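Local coordinates for protein cellobiose 2-epimerase (Caldibacillus thermoamylovorans, PDB 5ZHB) that interconverts cellobiose and its C2 epimer, 4-O-beta-D-glucosyl-D-mannose, and belongs to the N-acylglucosamine 2-epimerase family, at residues R54-L66 with C373-E386. Numbering follows the deposited sequence.
Sequences RQLWAFSAAYRVL and CPYHNARFCLEFIE
Near-parallel helix packing, through Arg54, Trp57 and Val65 against Tyr375, Arg379 and Leu382, joins helix 49-66 to the C-terminal helix 375-387 and closes the ring of the (alpha/alpha)6 barrel expected of this epimerase family. The segment axes approach to 9.3 Å at an angle of 18°, and no hydrogen bond crosses between them. Leu382 supplies a knob in the hole formed by Ala61, Ala62, Val65 and Leu66, its CD1 lying 3.8 Å from Ala61 CB. At the Arg54 end of the contact the extended Arg54 chain runs past Cys373 and brings one face of its guanidinium, off-centre, under Tyr375 CD2, the planes 23° apart and Arg54 NE 3.5 Å from that carbon. Cutting Arg54 back to an alanine would probably open a gap beside Tyr375 CD2 and Cys373 SG, where the long arginine chain now packs. Trp57, its CG anti to the backbone N (chi1 -179°), sets CH2 3.4 Å from Arg379 CB, while the Arg379 guanidinium, one face of which is covered by Tyr375 CE1, forms salt bridges with Glu191 and Glu311. At the other end, Glu386 OE1 meets the edge of the Arg64 guanidinium, whose NE pairs with Glu123, in a salt bridge of 3.0 Å to Arg64 NH1.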
ATOM      1  N   ARG A  54      -5.957  -3.772  -5.132  1.00 18.36           N
ATOM      2  CA  ARG A  54      -6.233  -2.940  -3.976  1.00 19.79           C
ATOM      3  C   ARG A  54      -7.736  -2.883  -3.711  1.00 21.30           C
ATOM      4  O   ARG A  54      -8.159  -2.895  -2.554  1.00 21.37           O
ATOM      5  CB  ARG A  54      -5.608  -1.556  -4.168  1.00 19.91           C
ATOM      6  CG  ARG A  54      -4.095  -1.624  -3.968  1.00 19.59           C
ATOM      7  CD  ARG A  54      -3.516  -0.280  -4.365  1.00 23.65           C
ATOM      8  NE  ARG A  54      -2.085  -0.304  -4.041  1.00 25.83           N
ATOM      9  CZ  ARG A  54      -1.332   0.768  -4.202  1.00 32.08           C
ATOM     10  NH1 ARG A  54      -1.839   1.871  -4.745  1.00 33.75           N
ATOM     11  NH2 ARG A  54      -0.082   0.738  -3.792  1.00 28.39           N
ATOM     12  N   GLN A  55      -8.523  -2.787  -4.781  1.00 21.65           N
ATOM     13  CA  GLN A  55      -9.978  -2.845  -4.683  1.00 22.89           C
ATOM     14  C   GLN A  55     -10.416  -4.156  -4.016  1.00 24.02           C
ATOM     15  O   GLN A  55     -11.236  -4.128  -3.098  1.00 23.36           O
ATOM     16  CB  GLN A  55     -10.610  -2.660  -6.057  1.00 19.83           C
ATOM     17  CG  GLN A  55     -10.408  -1.285  -6.649  1.00 21.77           C
ATOM     18  CD  GLN A  55     -10.455  -1.329  -8.160  1.00 23.61           C
ATOM     19  OE1 GLN A  55     -10.611  -2.406  -8.750  1.00 22.67           O
ATOM     20  NE2 GLN A  55     -10.282  -0.173  -8.791  1.00 22.65           N
ATOM     21  N   LEU A  56      -9.804  -5.281  -4.403  1.00 23.34           N
ATOM     22  CA  LEU A  56     -10.150  -6.565  -3.825  1.00 23.71           C
ATOM     23  C   LEU A  56      -9.783  -6.595  -2.346  1.00 25.45           C
ATOM     24  O   LEU A  56     -10.543  -7.087  -1.498  1.00 25.01           O
ATOM     25  CB  LEU A  56      -9.459  -7.674  -4.602  1.00 21.23           C
ATOM     26  CG  LEU A  56      -9.499  -9.069  -3.966  1.00 23.34           C
ATOM     27  CD1 LEU A  56     -10.919  -9.548  -3.674  1.00 24.80           C
ATOM     28  CD2 LEU A  56      -8.803 -10.024  -4.895  1.00 26.00           C
ATOM     29  N   TRP A  57      -8.589  -6.079  -2.030  1.00 25.50           N
ATOM     30  CA  TRP A  57      -8.137  -6.076  -0.641  1.00 22.63           C
ATOM     31  C   TRP A  57      -9.097  -5.263   0.232  1.00 20.70           C
ATOM     32  O   TRP A  57      -9.514  -5.738   1.298  1.00 22.72           O
ATOM     33  CB  TRP A  57      -6.671  -5.602  -0.527  1.00 22.80           C
ATOM     34  CG  TRP A  57      -6.231  -5.639   0.907  1.00 21.35           C
ATOM     35  CD1 TRP A  57      -5.599  -6.666   1.544  1.00 22.23           C
ATOM     36  CD2 TRP A  57      -6.589  -4.680   1.926  1.00 18.73           C
ATOM     37  NE1 TRP A  57      -5.484  -6.381   2.878  1.00 21.51           N
ATOM     38  CE2 TRP A  57      -6.086  -5.180   3.144  1.00 22.16           C
ATOM     39  CE3 TRP A  57      -7.247  -3.458   1.917  1.00 20.56           C
ATOM     40  CZ2 TRP A  57      -6.255  -4.499   4.346  1.00 23.54           C
ATOM     41  CZ3 TRP A  57      -7.388  -2.764   3.100  1.00 22.36           C
ATOM     42  CH2 TRP A  57      -6.916  -3.296   4.300  1.00 22.44           C
ATOM     43  N   ALA A  58      -9.430  -4.035  -0.204  1.00 21.74           N
ATOM     44  CA  ALA A  58     -10.240  -3.100   0.565  1.00 20.71           C
ATOM     45  C   ALA A  58     -11.635  -3.671   0.835  1.00 24.16           C
ATOM     46  O   ALA A  58     -12.087  -3.643   1.978  1.00 23.68           O
ATOM     47  CB  ALA A  58     -10.322  -1.743  -0.110  1.00 20.82           C
ATOM     48  N   PHE A  59     -12.299  -4.216  -0.185  1.00 24.36           N
ATOM     49  CA  PHE A  59     -13.623  -4.783   0.035  1.00 25.08           C
ATOM     50  C   PHE A  59     -13.576  -6.046   0.892  1.00 27.36           C
ATOM     51  O   PHE A  59     -14.489  -6.247   1.703  1.00 31.38           O
ATOM     52  CB  PHE A  59     -14.309  -5.054  -1.298  1.00 24.08           C
ATOM     53  CG  PHE A  59     -14.862  -3.790  -1.911  1.00 24.49           C
ATOM     54  CD1 PHE A  59     -15.762  -3.004  -1.211  1.00 27.56           C
ATOM     55  CD2 PHE A  59     -14.415  -3.345  -3.148  1.00 28.46           C
ATOM     56  CE1 PHE A  59     -16.255  -1.835  -1.768  1.00 31.27           C
ATOM     57  CE2 PHE A  59     -14.917  -2.176  -3.695  1.00 27.94           C
ATOM     58  CZ  PHE A  59     -15.828  -1.428  -3.004  1.00 31.12           C
ATOM     59  N   SER A  60     -12.566  -6.896   0.709  1.00 25.06           N
ATOM     60  CA  SER A  60     -12.441  -8.113   1.501  1.00 24.89           C
ATOM     61  C   SER A  60     -12.234  -7.781   2.974  1.00 27.82           C
ATOM     62  O   SER A  60     -12.927  -8.326   3.831  1.00 25.77           O
ATOM     63  CB  SER A  60     -11.315  -8.993   1.030  1.00 24.99           C
ATOM     64  OG  SER A  60     -11.506  -9.432  -0.308  1.00 26.51           O
ATOM     65  N   ALA A  61     -11.293  -6.860   3.251  1.00 25.84           N
ATOM     66  CA  ALA A  61     -11.009  -6.433   4.613  1.00 27.10           C
ATOM     67  C   ALA A  61     -12.227  -5.742   5.225  1.00 26.37           C
ATOM     68  O   ALA A  61     -12.467  -5.934   6.408  1.00 25.95           O
ATOM     69  CB  ALA A  61      -9.810  -5.504   4.667  1.00 23.78           C
ATOM     70  N   ALA A  62     -12.917  -4.871   4.460  1.00 24.68           N
ATOM     71  CA  ALA A  62     -14.114  -4.218   4.959  1.00 25.76           C
ATOM     72  C   ALA A  62     -15.124  -5.268   5.414  1.00 30.05           C
ATOM     73  O   ALA A  62     -15.750  -5.111   6.470  1.00 30.41           O
ATOM     74  CB  ALA A  62     -14.740  -3.298   3.949  1.00 24.74           C
ATOM     75  N   TYR A  63     -15.272  -6.328   4.610  1.00 30.51           N
ATOM     76  CA  TYR A  63     -16.203  -7.400   4.934  1.00 32.55           C
ATOM     77  C   TYR A  63     -15.750  -8.139   6.194  1.00 31.53           C
ATOM     78  O   TYR A  63     -16.564  -8.393   7.077  1.00 35.27           O
ATOM     79  CB  TYR A  63     -16.400  -8.354   3.752  1.00 34.94           C
ATOM     80  CG  TYR A  63     -17.367  -9.486   4.071  1.00 38.96           C
ATOM     81  CD1 TYR A  63     -18.726  -9.241   4.211  1.00 42.60           C
ATOM     82  CD2 TYR A  63     -16.923 -10.793   4.243  1.00 42.02           C
ATOM     83  CE1 TYR A  63     -19.620 -10.261   4.498  1.00 46.37           C
ATOM     84  CE2 TYR A  63     -17.803 -11.823   4.544  1.00 45.88           C
ATOM     85  CZ  TYR A  63     -19.158 -11.557   4.661  1.00 49.04           C
ATOM     86  OH  TYR A  63     -20.034 -12.569   4.945  1.00 44.81           O
ATOM     87  N   ARG A  64     -14.451  -8.430   6.309  1.00 32.28           N
ATOM     88  CA  ARG A  64     -13.891  -9.142   7.457  1.00 30.57           C
ATOM     89  C   ARG A  64     -14.217  -8.427   8.764  1.00 34.29           C
ATOM     90  O   ARG A  64     -14.580  -9.057   9.755  1.00 35.25           O
ATOM     91  CB  ARG A  64     -12.365  -9.247   7.358  1.00 28.30           C
ATOM     92  CG  ARG A  64     -11.742 -10.086   8.467  1.00 32.93           C
ATOM     93  CD  ARG A  64     -10.289 -10.452   8.282  1.00 32.20           C
ATOM     94  NE  ARG A  64      -9.441  -9.340   7.854  1.00 35.04           N
ATOM     95  CZ  ARG A  64      -9.041  -8.321   8.609  1.00 38.48           C
ATOM     96  NH1 ARG A  64      -9.173  -8.358   9.911  1.00 39.56           N
ATOM     97  NH2 ARG A  64      -8.472  -7.273   8.048  1.00 39.80           N
ATOM     98  N   VAL A  65     -14.068  -7.103   8.758  1.00 29.81           N
ATOM     99  CA  VAL A  65     -14.143  -6.313   9.965  1.00 30.75           C
ATOM    100  C   VAL A  65     -15.587  -5.914  10.215  1.00 32.95           C
ATOM    101  O   VAL A  65     -16.027  -5.951  11.361  1.00 31.53           O
ATOM    102  CB  VAL A  65     -13.256  -5.062   9.876  1.00 31.62           C
ATOM    103  CG1 VAL A  65     -13.515  -4.106  11.036  1.00 32.31           C
ATOM    104  CG2 VAL A  65     -11.774  -5.431   9.784  1.00 28.53           C
ATOM    105  N   LEU A  66     -16.312  -5.514   9.158  1.00 29.99           N
ATOM    106  CA  LEU A  66     -17.618  -4.908   9.353  1.00 34.89           C
ATOM    107  C   LEU A  66     -18.772  -5.834   8.972  1.00 39.65           C
ATOM    108  O   LEU A  66     -19.894  -5.531   9.349  1.00 37.58           O
ATOM    109  CB  LEU A  66     -17.716  -3.616   8.562  1.00 36.01           C
ATOM    110  CG  LEU A  66     -16.712  -2.535   8.962  1.00 35.18           C
ATOM    111  CD1 LEU A  66     -16.751  -1.412   7.944  1.00 35.44           C
ATOM    112  CD2 LEU A  66     -16.967  -2.026  10.376  1.00 36.68           C
ATOM    113  N   CYS A 373      -6.699   4.553  -5.172  1.00 22.70           N
ATOM    114  CA  CYS A 373      -7.766   3.595  -4.984  1.00 26.66           C
ATOM    115  C   CYS A 373      -8.105   3.588  -3.496  1.00 22.48           C
ATOM    116  O   CYS A 373      -7.797   4.552  -2.798  1.00 19.58           O
ATOM    117  CB  CYS A 373      -7.416   2.297  -5.691  1.00 32.14           C
ATOM    118  SG  CYS A 373      -5.891   1.581  -5.028  1.00 35.09           S
ATOM    119  N   PRO A 374      -8.949   2.653  -3.013  1.00 21.06           N
ATOM    120  CA  PRO A 374      -9.416   2.726  -1.628  1.00 23.89           C
ATOM    121  C   PRO A 374      -8.579   2.008  -0.577  1.00 20.71           C
ATOM    122  O   PRO A 374      -9.005   1.926   0.561  1.00 24.20           O
ATOM    123  CB  PRO A 374     -10.784   2.034  -1.780  1.00 23.79           C
ATOM    124  CG  PRO A 374     -10.523   0.920  -2.755  1.00 22.89           C
ATOM    125  CD  PRO A 374      -9.560   1.540  -3.751  1.00 23.02           C
ATOM    126  N   TYR A 375      -7.420   1.451  -0.954  1.00 20.48           N
ATOM    127  CA  TYR A 375      -6.656   0.615  -0.036  1.00 20.15           C
ATOM    128  C   TYR A 375      -6.121   1.427   1.146  1.00 19.78           C
ATOM    129  O   TYR A 375      -6.373   1.043   2.296  1.00 21.75           O
ATOM    130  CB  TYR A 375      -5.602  -0.170  -0.826  1.00 19.53           C
ATOM    131  CG  TYR A 375      -4.190  -0.302  -0.272  1.00 20.74           C
ATOM    132  CD1 TYR A 375      -3.860  -1.272   0.665  1.00 21.63           C
ATOM    133  CD2 TYR A 375      -3.154   0.490  -0.767  1.00 22.61           C
ATOM    134  CE1 TYR A 375      -2.553  -1.452   1.114  1.00 22.26           C
ATOM    135  CE2 TYR A 375      -1.842   0.320  -0.334  1.00 21.02           C
ATOM    136  CZ  TYR A 375      -1.541  -0.635   0.632  1.00 23.80           C
ATOM    137  OH  TYR A 375      -0.241  -0.836   1.049  1.00 22.51           O
ATOM    138  N   HIS A 376      -5.403   2.526   0.884  1.00 17.65           N
ATOM    139  CA  HIS A 376      -4.742   3.245   1.976  1.00 18.14           C
ATOM    140  C   HIS A 376      -5.765   3.801   2.979  1.00 19.64           C
ATOM    141  O   HIS A 376      -5.630   3.615   4.200  1.00 18.95           O
ATOM    142  CB  HIS A 376      -3.847   4.349   1.441  1.00 17.71           C
ATOM    143  CG  HIS A 376      -2.501   3.959   0.898  1.00 18.20           C
ATOM    144  ND1 HIS A 376      -1.490   3.438   1.689  1.00 17.18           N
ATOM    145  CD2 HIS A 376      -2.027   3.977  -0.365  1.00 19.80           C
ATOM    146  CE1 HIS A 376      -0.436   3.155   0.912  1.00 19.08           C
ATOM    147  NE2 HIS A 376      -0.725   3.510  -0.336  1.00 17.35           N
ATOM    148  N   ASN A 377      -6.749   4.532   2.469  1.00 18.73           N
ATOM    149  CA  ASN A 377      -7.706   5.208   3.334  1.00 19.62           C
ATOM    150  C   ASN A 377      -8.693   4.225   3.988  1.00 21.31           C
ATOM    151  O   ASN A 377      -9.016   4.401   5.177  1.00 23.52           O
ATOM    152  CB  ASN A 377      -8.317   6.435   2.660  1.00 19.02           C
ATOM    153  CG  ASN A 377      -9.107   6.157   1.401  1.00 23.05           C
ATOM    154  OD1 ASN A 377      -8.991   5.074   0.822  1.00 22.80           O
ATOM    155  ND2 ASN A 377      -9.860   7.156   0.946  1.00 22.53           N
ATOM    156  N   ALA A 378      -9.161   3.196   3.267  1.00 19.98           N
ATOM    157  CA  ALA A 378      -9.979   2.170   3.890  1.00 21.91           C
ATOM    158  C   ALA A 378      -9.218   1.433   4.982  1.00 20.93           C
ATOM    159  O   ALA A 378      -9.752   1.221   6.072  1.00 22.08           O
ATOM    160  CB  ALA A 378     -10.502   1.174   2.894  1.00 21.68           C
ATOM    161  N   ARG A 379      -7.997   0.988   4.652  1.00 20.23           N
ATOM    162  CA  ARG A 379      -7.166   0.277   5.595  1.00 18.91           C
ATOM    163  C   ARG A 379      -6.978   1.108   6.872  1.00 19.45           C
ATOM    164  O   ARG A 379      -7.055   0.560   7.970  1.00 20.07           O
ATOM    165  CB  ARG A 379      -5.835  -0.108   4.938  1.00 17.97           C
ATOM    166  CG  ARG A 379      -5.004  -0.937   5.904  1.00 20.09           C
ATOM    167  CD  ARG A 379      -3.740  -1.546   5.358  1.00 18.46           C
ATOM    168  NE  ARG A 379      -2.775  -0.521   4.967  1.00 19.97           N
ATOM    169  CZ  ARG A 379      -1.593  -0.781   4.404  1.00 18.87           C
ATOM    170  NH1 ARG A 379      -1.212  -2.027   4.216  1.00 19.74           N
ATOM    171  NH2 ARG A 379      -0.790   0.217   4.063  1.00 19.90           N
ATOM    172  N   PHE A 380      -6.724   2.417   6.735  1.00 18.64           N
ATOM    173  CA  PHE A 380      -6.572   3.264   7.898  1.00 21.09           C
ATOM    174  C   PHE A 380      -7.811   3.178   8.799  1.00 23.68           C
ATOM    175  O   PHE A 380      -7.669   2.962  10.007  1.00 20.83           O
ATOM    176  CB  PHE A 380      -6.183   4.684   7.475  1.00 23.18           C
ATOM    177  CG  PHE A 380      -6.894   5.795   8.227  1.00 24.64           C
ATOM    178  CD1 PHE A 380      -6.571   6.089   9.552  1.00 25.41           C
ATOM    179  CD2 PHE A 380      -7.880   6.547   7.600  1.00 23.37           C
ATOM    180  CE1 PHE A 380      -7.202   7.131  10.210  1.00 25.54           C
ATOM    181  CE2 PHE A 380      -8.512   7.582   8.261  1.00 25.96           C
ATOM    182  CZ  PHE A 380      -8.191   7.856   9.574  1.00 27.56           C
ATOM    183  N   CYS A 381      -9.009   3.387   8.235  1.00 21.56           N
ATOM    184  CA  CYS A 381     -10.230   3.336   9.020  1.00 22.79           C
ATOM    185  C   CYS A 381     -10.357   1.967   9.688  1.00 23.17           C
ATOM    186  O   CYS A 381     -10.633   1.892  10.879  1.00 24.28           O
ATOM    187  CB  CYS A 381     -11.452   3.618   8.149  1.00 21.44           C
ATOM    188  SG  CYS A 381     -11.493   5.287   7.472  1.00 24.04           S
ATOM    189  N   LEU A 382     -10.108   0.894   8.940  1.00 21.63           N
ATOM    190  CA  LEU A 382     -10.248  -0.477   9.437  1.00 24.36           C
ATOM    191  C   LEU A 382      -9.241  -0.836  10.529  1.00 25.04           C
ATOM    192  O   LEU A 382      -9.568  -1.558  11.484  1.00 26.03           O
ATOM    193  CB  LEU A 382     -10.153  -1.440   8.265  1.00 23.34           C
ATOM    194  CG  LEU A 382     -11.311  -1.349   7.259  1.00 24.98           C
ATOM    195  CD1 LEU A 382     -10.995  -2.187   6.049  1.00 26.67           C
ATOM    196  CD2 LEU A 382     -12.628  -1.772   7.879  1.00 26.52           C
ATOM    197  N   GLU A 383      -8.020  -0.312  10.416  1.00 25.79           N
ATOM    198  CA  GLU A 383      -7.006  -0.589  11.421  1.00 23.19           C
ATOM    199  C   GLU A 383      -7.440  -0.032  12.779  1.00 25.23           C
ATOM    200  O   GLU A 383      -7.273  -0.699  13.802  1.00 25.89           O
ATOM    201  CB  GLU A 383      -5.691   0.026  10.956  1.00 23.58           C
ATOM    202  CG  GLU A 383      -4.872  -0.873  10.033  1.00 24.24           C
ATOM    203  CD  GLU A 383      -4.304  -2.085  10.745  1.00 25.32           C
ATOM    204  OE1 GLU A 383      -3.772  -1.927  11.865  1.00 24.50           O
ATOM    205  OE2 GLU A 383      -4.374  -3.176  10.162  1.00 25.58           O
ATOM    206  N   PHE A 384      -7.906   1.216  12.800  1.00 25.37           N
ATOM    207  CA  PHE A 384      -8.394   1.824  14.035  1.00 25.20           C
ATOM    208  C   PHE A 384      -9.623   1.098  14.571  1.00 28.07           C
ATOM    209  O   PHE A 384      -9.717   0.815  15.759  1.00 26.75           O
ATOM    210  CB  PHE A 384      -8.747   3.283  13.817  1.00 22.30           C
ATOM    211  CG  PHE A 384      -7.535   4.183  13.951  1.00 23.66           C
ATOM    212  CD1 PHE A 384      -7.178   4.703  15.189  1.00 23.38           C
ATOM    213  CD2 PHE A 384      -6.750   4.495  12.851  1.00 22.87           C
ATOM    214  CE1 PHE A 384      -6.105   5.592  15.295  1.00 25.69           C
ATOM    215  CE2 PHE A 384      -5.634   5.312  12.978  1.00 22.76           C
ATOM    216  CZ  PHE A 384      -5.320   5.869  14.192  1.00 25.16           C
ATOM    217  N   ILE A 385     -10.574   0.783  13.699  1.00 27.76           N
ATOM    218  CA  ILE A 385     -11.728   0.017  14.142  1.00 29.44           C
ATOM    219  C   ILE A 385     -11.298  -1.257  14.883  1.00 31.56           C
ATOM    220  O   ILE A 385     -11.821  -1.589  15.956  1.00 30.38           O
ATOM    221  CB  ILE A 385     -12.650  -0.271  12.945  1.00 29.15           C
ATOM    222  CG1 ILE A 385     -13.342   1.011  12.448  1.00 30.14           C
ATOM    223  CG2 ILE A 385     -13.657  -1.361  13.326  1.00 31.74           C
ATOM    224  CD1 ILE A 385     -13.922   0.931  11.034  1.00 30.12           C
ATOM    225  N   GLU A 386     -10.357  -2.007  14.309  1.00 30.60           N
ATOM    226  CA  GLU A 386      -9.966  -3.307  14.828  1.00 35.04           C
ATOM    227  C   GLU A 386      -9.082  -3.129  16.062  1.00 34.91           C
ATOM    228  O   GLU A 386      -9.169  -3.909  17.013  1.00 34.42           O
ATOM    229  CB  GLU A 386      -9.268  -4.120  13.729  1.00 41.10           C
ATOM    230  CG  GLU A 386      -9.550  -5.623  13.767  1.00 49.52           C
ATOM    231  CD  GLU A 386      -8.675  -6.506  12.866  1.00 55.68           C
ATOM    232  OE1 GLU A 386      -8.892  -7.732  12.839  1.00 58.09           O
ATOM    233  OE2 GLU A 386      -7.747  -6.008  12.202  1.00 59.00           O
TER